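Local coordinates for TCR alpha chain (Gallus gallus, PDB 6LIR), which pairs with the TCR beta chain to form the chicken alpha-beta T-cell receptor, which probably recognises antigen presented by MHC molecules, at residues Q31-L36 and P41-S46; V156-S159 and H163-S166. All blocks are in the same frame, centred on the assembly; numbering follows the deposited sequence.

Interaction 1. Residues Q31-L36 and P41-S46; sequences QWYRQL and PAFLVS
Tyr33 and Phe43 meet in an edge-to-face aromatic pair: the edge of Phe43 points at the face of Tyr33, with centroids 5.7 Å apart and planes at 70°. Phe43 reaches across because its CG lies anti to the backbone N (chi1 178°), which also brings its ring edge to CG of Gln31. The backbones beneath are antiparallel strands joined by four hydrogen bonds, among them Trp32 N to Val45 O at 3.0 Å. Leu44 is the extra residue of a beta bulge opposite Trp32 and Tyr33, and its side chain turns toward the partner strand.

Packing is tight where Tyr33 CD2 lies 3.4 Å from Phe43 N and where Leu44 CB comes equally close (3.4 Å) to Trp32 O. Trp32 and Val45 are buried but more open, CB to CG1 4.3 Å; the indole bonds Ser70 through NE1. Arg34 crosses Leu44 at about a right angle, CG to CD2 3.8 Å, before its guanidinium pairs with Asp81. The solvent side is at exposed Ala42 and partly exposed Gln35. Tyr33 OH is hydrogen-bonded to the backbone N of Leu99 of the TCR beta chain, Ser46 OG to Asn96 of that chain, and Phe43 packs on Pro98 of the same beta chain. The chemistry is consistent with an aromatic, hydroxyl-bearing face used in pairing with the beta chain, backed by one apolar at Trp32 and Val45 and charged at Arg34.

Interaction 2. Residues V156-S159 and H163-S166; sequences VATS and HEAS
Val156 and Glu164 form an antiparallel hydrogen-bonded pair, their CA atoms 5.6 Å apart, at the point where strand 150-156 ends and strand 164-174 begins. Two backbone bonds close it. Val156 N donates to Glu164 O at 2.9 Å. The return bond, from Glu164 N to Val156 O, is longer at 3.2 Å. Past this pair, residues 157-159 leave the regular strand pattern.

The side-chain contact is carried by Thr158 and Glu164, which cross at about a right angle. Thr158 OG1 sits between the backbone N and the carbonyl carbon (chi1 68°), a placement that turns the hydroxyl toward the carboxylate. It lies 2.5 Å from Glu164 OE2, modelled so short that the exact geometry of this hydrogen bond is doubtful. Within the turn, the same hydroxyl is also hydrogen-bonded to Asn161 O. Glu164 OE1 makes a salt bridge with Lys136 of the TCR beta chain, so the carboxylate links the turn to the partner subunit. On the exposed side, the His163 ring brings CD2 to 3.8 Å from Ala157 CB. The arrangement is that of a beta hairpin, whose two strands sit side by side in the four-stranded antiparallel sheet of the constant domain.

How the interactions relate
Both contacts are antiparallel hairpin pairings at a sheet margin facing the TCR beta chain, yet they lie in different domains: interaction 1 in the V-set domain, interaction 2 in the sheet that includes strand 128-134 and its Cys131. Their centres are 29 Å apart and nearest atoms about 16 Å, so neither touches the other. Interaction 1 is partly buried, with six of eleven touching residues buried and 568 Å² of surface enclosed; interaction 2 is a surface contact enclosing 256 Å². Both reach the beta chain, the first by aromatic packing and hydroxyl hydrogen bonds, the second chiefly by polar links from Glu164 and Ser166 to basic residues of that chain.

Interaction 1. Residues Q31-L36 and P41-S46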
ATOM      1  N   GLN A  31      -7.823 -10.779  18.353  1.00 34.87           N
ATOM      2  CA  GLN A  31      -6.753  -9.839  18.085  1.00 37.99           C
ATOM      3  C   GLN A  31      -7.133  -9.009  16.875  1.00 37.46           C
ATOM      4  O   GLN A  31      -7.897  -9.450  16.010  1.00 35.40           O
ATOM      5  CB  GLN A  31      -5.415 -10.540  17.813  1.00 36.53           C
ATOM      6  CG  GLN A  31      -4.857 -11.308  18.992  1.00 46.15           C
ATOM      7  CD  GLN A  31      -4.001 -12.482  18.561  1.00 58.10           C
ATOM      8  OE1 GLN A  31      -4.204 -13.607  19.018  1.00 85.62           O
ATOM      9  NE2 GLN A  31      -3.041 -12.228  17.677  1.00 63.65           N
ATOM     10  N   TRP A  32      -6.562  -7.815  16.804  1.00 35.21           N
ATOM     11  CA  TRP A  32      -6.779  -6.934  15.675  1.00 31.81           C
ATOM     12  C   TRP A  32      -5.429  -6.450  15.183  1.00 34.50           C
ATOM     13  O   TRP A  32      -4.527  -6.168  15.981  1.00 30.50           O
ATOM     14  CB  TRP A  32      -7.660  -5.739  16.049  1.00 31.13           C
ATOM     15  CG  TRP A  32      -9.124  -6.044  16.061  1.00 32.19           C
ATOM     16  CD1 TRP A  32      -9.828  -6.645  17.063  1.00 30.91           C
ATOM     17  CD2 TRP A  32     -10.068  -5.756  15.023  1.00 32.87           C
ATOM     18  NE1 TRP A  32     -11.155  -6.748  16.716  1.00 28.70           N
ATOM     19  CE2 TRP A  32     -11.329  -6.207  15.469  1.00 34.30           C
ATOM     20  CE3 TRP A  32      -9.972  -5.153  13.764  1.00 35.58           C
ATOM     21  CZ2 TRP A  32     -12.484  -6.076  14.701  1.00 34.06           C
ATOM     22  CZ3 TRP A  32     -11.121  -5.025  13.000  1.00 35.41           C
ATOM     23  CH2 TRP A  32     -12.362  -5.485  13.472  1.00 34.99           C
ATOM     24  N   TYR A  33      -5.304  -6.363  13.864  1.00 33.89           N
ATOM     25  CA  TYR A  33      -4.094  -5.915  13.202  1.00 35.55           C
ATOM     26  C   TYR A  33      -4.477  -4.859  12.179  1.00 35.90           C
ATOM     27  O   TYR A  33      -5.636  -4.759  11.764  1.00 37.80           O
ATOM     28  CB  TYR A  33      -3.363  -7.073  12.497  1.00 32.18           C
ATOM     29  CG  TYR A  33      -2.810  -8.143  13.414  1.00 35.51           C
ATOM     30  CD1 TYR A  33      -3.642  -9.093  13.994  1.00 38.49           C
ATOM     31  CD2 TYR A  33      -1.448  -8.217  13.676  1.00 35.27           C
ATOM     32  CE1 TYR A  33      -3.134 -10.076  14.828  1.00 37.10           C
ATOM     33  CE2 TYR A  33      -0.929  -9.193  14.507  1.00 39.68           C
ATOM     34  CZ  TYR A  33      -1.775 -10.122  15.079  1.00 42.96           C
ATOM     35  OH  TYR A  33      -1.255 -11.092  15.906  1.00 41.44           O
ATOM     36  N   ARG A  34      -3.493  -4.067  11.771  1.00 31.01           N
ATOM     37  CA  ARG A  34      -3.703  -3.128  10.685  1.00 30.74           C
ATOM     38  C   ARG A  34      -2.495  -3.162   9.766  1.00 33.11           C
ATOM     39  O   ARG A  34      -1.351  -3.279  10.218  1.00 29.82           O
ATOM     40  CB  ARG A  34      -3.990  -1.707  11.200  1.00 34.33           C
ATOM     41  CG  ARG A  34      -2.797  -0.889  11.634  1.00 33.62           C
ATOM     42  CD  ARG A  34      -3.240   0.541  11.895  1.00 31.68           C
ATOM     43  NE  ARG A  34      -2.217   1.324  12.576  1.00 38.40           N
ATOM     44  CZ  ARG A  34      -2.382   2.586  12.960  1.00 38.97           C
ATOM     45  NH1 ARG A  34      -3.535   3.207  12.735  1.00 32.82           N
ATOM     46  NH2 ARG A  34      -1.397   3.223  13.577  1.00 35.22           N
ATOM     47  N   GLN A  35      -2.764  -3.108   8.474  1.00 37.28           N
ATOM     48  CA  GLN A  35      -1.731  -3.183   7.450  1.00 40.31           C
ATOM     49  C   GLN A  35      -1.704  -1.844   6.725  1.00 40.78           C
ATOM     50  O   GLN A  35      -2.598  -1.536   5.929  1.00 39.73           O
ATOM     51  CB  GLN A  35      -1.967  -4.330   6.478  1.00 39.22           C
ATOM     52  CG  GLN A  35      -0.937  -4.344   5.362  1.00 43.38           C
ATOM     53  CD  GLN A  35      -1.380  -5.122   4.142  1.00 49.39           C
ATOM     54  OE1 GLN A  35      -0.881  -4.894   3.042  1.00 61.51           O
ATOM     55  NE2 GLN A  35      -2.307  -6.057   4.330  1.00 48.57           N
ATOM     56  N   LEU A  36      -0.711  -1.045   7.040  1.00 43.52           N
ATOM     57  CA  LEU A  36      -0.460   0.228   6.395  1.00 45.24           C
ATOM     58  C   LEU A  36       0.178   0.006   5.022  1.00 46.98           C
ATOM     59  O   LEU A  36       0.841  -1.011   4.799  1.00 52.58           O
ATOM     60  CB  LEU A  36       0.461   1.077   7.264  1.00 43.19           C
ATOM     61  CG  LEU A  36      -0.094   1.544   8.611  1.00 46.67           C
ATOM     62  CD1 LEU A  36       1.049   1.918   9.540  1.00 47.22           C
ATOM     63  CD2 LEU A  36      -1.045   2.728   8.438  1.00 46.37           C
ATOM     64  N   PRO A  41       0.884  -6.590   8.158  1.00 45.30           N
ATOM     65  CA  PRO A  41      -0.029  -6.423   9.297  1.00 39.61           C
ATOM     66  C   PRO A  41       0.721  -6.174  10.597  1.00 40.73           C
ATOM     67  O   PRO A  41       1.731  -6.818  10.889  1.00 36.75           O
ATOM     68  CB  PRO A  41      -0.794  -7.749   9.329  1.00 41.01           C
ATOM     69  CG  PRO A  41      -0.768  -8.214   7.910  1.00 43.85           C
ATOM     70  CD  PRO A  41       0.568  -7.791   7.368  1.00 36.48           C
ATOM     71  N   ALA A  42       0.239  -5.202  11.368  1.00 34.22           N
ATOM     72  CA  ALA A  42       0.864  -4.839  12.631  1.00 37.44           C
ATOM     73  C   ALA A  42      -0.145  -4.964  13.764  1.00 37.38           C
ATOM     74  O   ALA A  42      -1.289  -4.512  13.644  1.00 38.95           O
ATOM     75  CB  ALA A  42       1.425  -3.410  12.576  1.00 34.25           C
ATOM     76  N   PHE A  43       0.313  -5.540  14.875  1.00 31.84           N
ATOM     77  CA  PHE A  43      -0.538  -5.819  16.025  1.00 33.40           C
ATOM     78  C   PHE A  43      -1.053  -4.530  16.660  1.00 37.43           C
ATOM     79  O   PHE A  43      -0.306  -3.563  16.833  1.00 35.10           O
ATOM     80  CB  PHE A  43       0.235  -6.641  17.059  1.00 34.30           C
ATOM     81  CG  PHE A  43      -0.544  -6.930  18.313  1.00 39.64           C
ATOM     82  CD1 PHE A  43      -1.589  -7.841  18.305  1.00 40.41           C
ATOM     83  CD2 PHE A  43      -0.229  -6.290  19.503  1.00 37.56           C
ATOM     84  CE1 PHE A  43      -2.309  -8.103  19.459  1.00 43.82           C
ATOM     85  CE2 PHE A  43      -0.945  -6.547  20.660  1.00 43.08           C
ATOM     86  CZ  PHE A  43      -1.984  -7.454  20.639  1.00 40.02           C
ATOM     87  N   LEU A  44      -2.345  -4.510  16.987  1.00 33.45           N
ATOM     88  CA  LEU A  44      -2.954  -3.363  17.653  1.00 34.48           C
ATOM     89  C   LEU A  44      -3.400  -3.665  19.074  1.00 38.14           C
ATOM     90  O   LEU A  44      -3.014  -2.949  20.006  1.00 36.33           O
ATOM     91  CB  LEU A  44      -4.162  -2.858  16.849  1.00 35.00           C
ATOM     92  CG  LEU A  44      -3.947  -2.375  15.416  1.00 36.19           C
ATOM     93  CD1 LEU A  44      -5.273  -1.930  14.816  1.00 35.76           C
ATOM     94  CD2 LEU A  44      -2.924  -1.252  15.371  1.00 31.95           C
ATOM     95  N   VAL A  45      -4.202  -4.711  19.274  1.00 32.57           N
ATOM     96  CA  VAL A  45      -4.751  -5.012  20.591  1.00 33.54           C
ATOM     97  C   VAL A  45      -5.215  -6.462  20.600  1.00 37.37           C
ATOM     98  O   VAL A  45      -5.527  -7.041  19.556  1.00 33.22           O
ATOM     99  CB  VAL A  45      -5.905  -4.031  20.932  1.00 34.47           C
ATOM    100  CG1 VAL A  45      -7.089  -4.253  20.004  1.00 32.78           C
ATOM    101  CG2 VAL A  45      -6.320  -4.142  22.395  1.00 34.34           C
ATOM    102  N   SER A  46      -5.289  -7.045  21.792  1.00 36.07           N
ATOM    103  CA  SER A  46      -5.805  -8.391  21.976  1.00 42.30           C
ATOM    104  C   SER A  46      -6.636  -8.434  23.248  1.00 39.84           C
ATOM    105  O   SER A  46      -6.268  -7.822  24.254  1.00 41.01           O
ATOM    106  CB  SER A  46      -4.679  -9.423  22.064  1.00 42.03           C
ATOM    107  OG  SER A  46      -5.156 -10.618  22.652  1.00 49.79           O
TER

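Interaction 2. Residues V156-S159 and H163-S166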
ATOM      1  N   VAL A 156       1.476  18.684   3.217  1.00 42.77           N
ATOM      2  CA  VAL A 156       2.647  19.523   3.005  1.00 45.06           C
ATOM      3  C   VAL A 156       2.805  20.444   4.205  1.00 58.77           C
ATOM      4  O   VAL A 156       1.822  21.001   4.703  1.00 53.43           O
ATOM      5  CB  VAL A 156       2.547  20.328   1.694  1.00 45.43           C
ATOM      6  CG1 VAL A 156       3.803  21.174   1.484  1.00 45.03           C
ATOM      7  CG2 VAL A 156       2.340  19.387   0.519  1.00 37.38           C
ATOM      8  N   ALA A 157       4.041  20.606   4.671  1.00 73.53           N
ATOM      9  CA  ALA A 157       4.330  21.438   5.840  1.00 80.69           C
ATOM     10  C   ALA A 157       4.526  22.887   5.401  1.00 81.07           C
ATOM     11  O   ALA A 157       5.553  23.233   4.813  1.00 82.44           O
ATOM     12  CB  ALA A 157       5.557  20.905   6.574  1.00 81.06           C
ATOM     13  N   THR A 158       3.524  23.735   5.660  1.00 94.36           N
ATOM     14  CA  THR A 158       3.555  25.153   5.314  1.00101.84           C
ATOM     15  C   THR A 158       3.873  26.019   6.542  1.00110.56           C
ATOM     16  O   THR A 158       4.042  25.521   7.660  1.00111.59           O
ATOM     17  CB  THR A 158       2.234  25.583   4.671  1.00102.14           C
ATOM     18  OG1 THR A 158       1.182  25.541   5.646  1.00103.46           O
ATOM     19  CG2 THR A 158       1.882  24.665   3.505  1.00 90.10           C
ATOM     20  N   SER A 159       3.940  27.337   6.313  1.00113.19           N
ATOM     21  CA  SER A 159       4.231  28.295   7.376  1.00119.17           C
ATOM     22  C   SER A 159       3.177  28.245   8.473  1.00119.69           C
ATOM     23  O   SER A 159       3.475  27.921   9.631  1.00120.17           O
ATOM     24  CB  SER A 159       4.297  29.712   6.774  1.00116.88           C
ATOM     25  OG  SER A 159       5.561  29.986   6.211  1.00114.00           O
ATOM     26  N   HIS A 163       0.788  20.996   9.069  1.00113.72           N
ATOM     27  CA  HIS A 163       0.541  20.057   7.969  1.00100.48           C
ATOM     28  C   HIS A 163      -0.859  20.262   7.395  1.00 93.89           C
ATOM     29  O   HIS A 163      -1.847  19.813   7.984  1.00 97.41           O
ATOM     30  CB  HIS A 163       0.731  18.623   8.445  1.00100.31           C
ATOM     31  CG  HIS A 163       2.160  18.254   8.685  1.00107.86           C
ATOM     32  ND1 HIS A 163       2.636  17.889   9.926  1.00113.21           N
ATOM     33  CD2 HIS A 163       3.218  18.190   7.842  1.00103.37           C
ATOM     34  CE1 HIS A 163       3.926  17.616   9.837  1.00113.61           C
ATOM     35  NE2 HIS A 163       4.303  17.790   8.584  1.00110.42           N
ATOM     36  N   GLU A 164      -0.941  20.923   6.239  1.00 64.73           N
ATOM     37  CA  GLU A 164      -2.181  20.981   5.475  1.00 60.49           C
ATOM     38  C   GLU A 164      -2.292  19.784   4.542  1.00 50.45           C
ATOM     39  O   GLU A 164      -1.298  19.310   3.987  1.00 49.59           O
ATOM     40  CB  GLU A 164      -2.278  22.258   4.640  1.00 59.91           C
ATOM     41  CG  GLU A 164      -1.531  23.453   5.173  1.00 77.05           C
ATOM     42  CD  GLU A 164      -1.486  24.584   4.162  1.00 78.58           C
ATOM     43  OE1 GLU A 164      -1.948  24.381   3.019  1.00 68.72           O
ATOM     44  OE2 GLU A 164      -0.994  25.676   4.512  1.00 85.39           O
ATOM     45  N   ALA A 165      -3.523  19.334   4.333  1.00 39.07           N
ATOM     46  CA  ALA A 165      -3.809  18.209   3.460  1.00 42.06           C
ATOM     47  C   ALA A 165      -4.453  18.699   2.169  1.00 39.40           C
ATOM     48  O   ALA A 165      -5.173  19.700   2.153  1.00 35.81           O
ATOM     49  CB  ALA A 165      -4.724  17.189   4.147  1.00 40.50           C
ATOM     50  N   SER A 166      -4.200  17.972   1.087  1.00 36.96           N
ATOM     51  CA  SER A 166      -4.747  18.346  -0.205  1.00 39.18           C
ATOM     52  C   SER A 166      -4.852  17.104  -1.070  1.00 35.46           C
ATOM     53  O   SER A 166      -3.986  16.227  -1.022  1.00 35.21           O
ATOM     54  CB  SER A 166      -3.878  19.402  -0.903  1.00 41.79           C
ATOM     55  OG  SER A 166      -2.547  18.938  -1.080  1.00 37.88           O
TER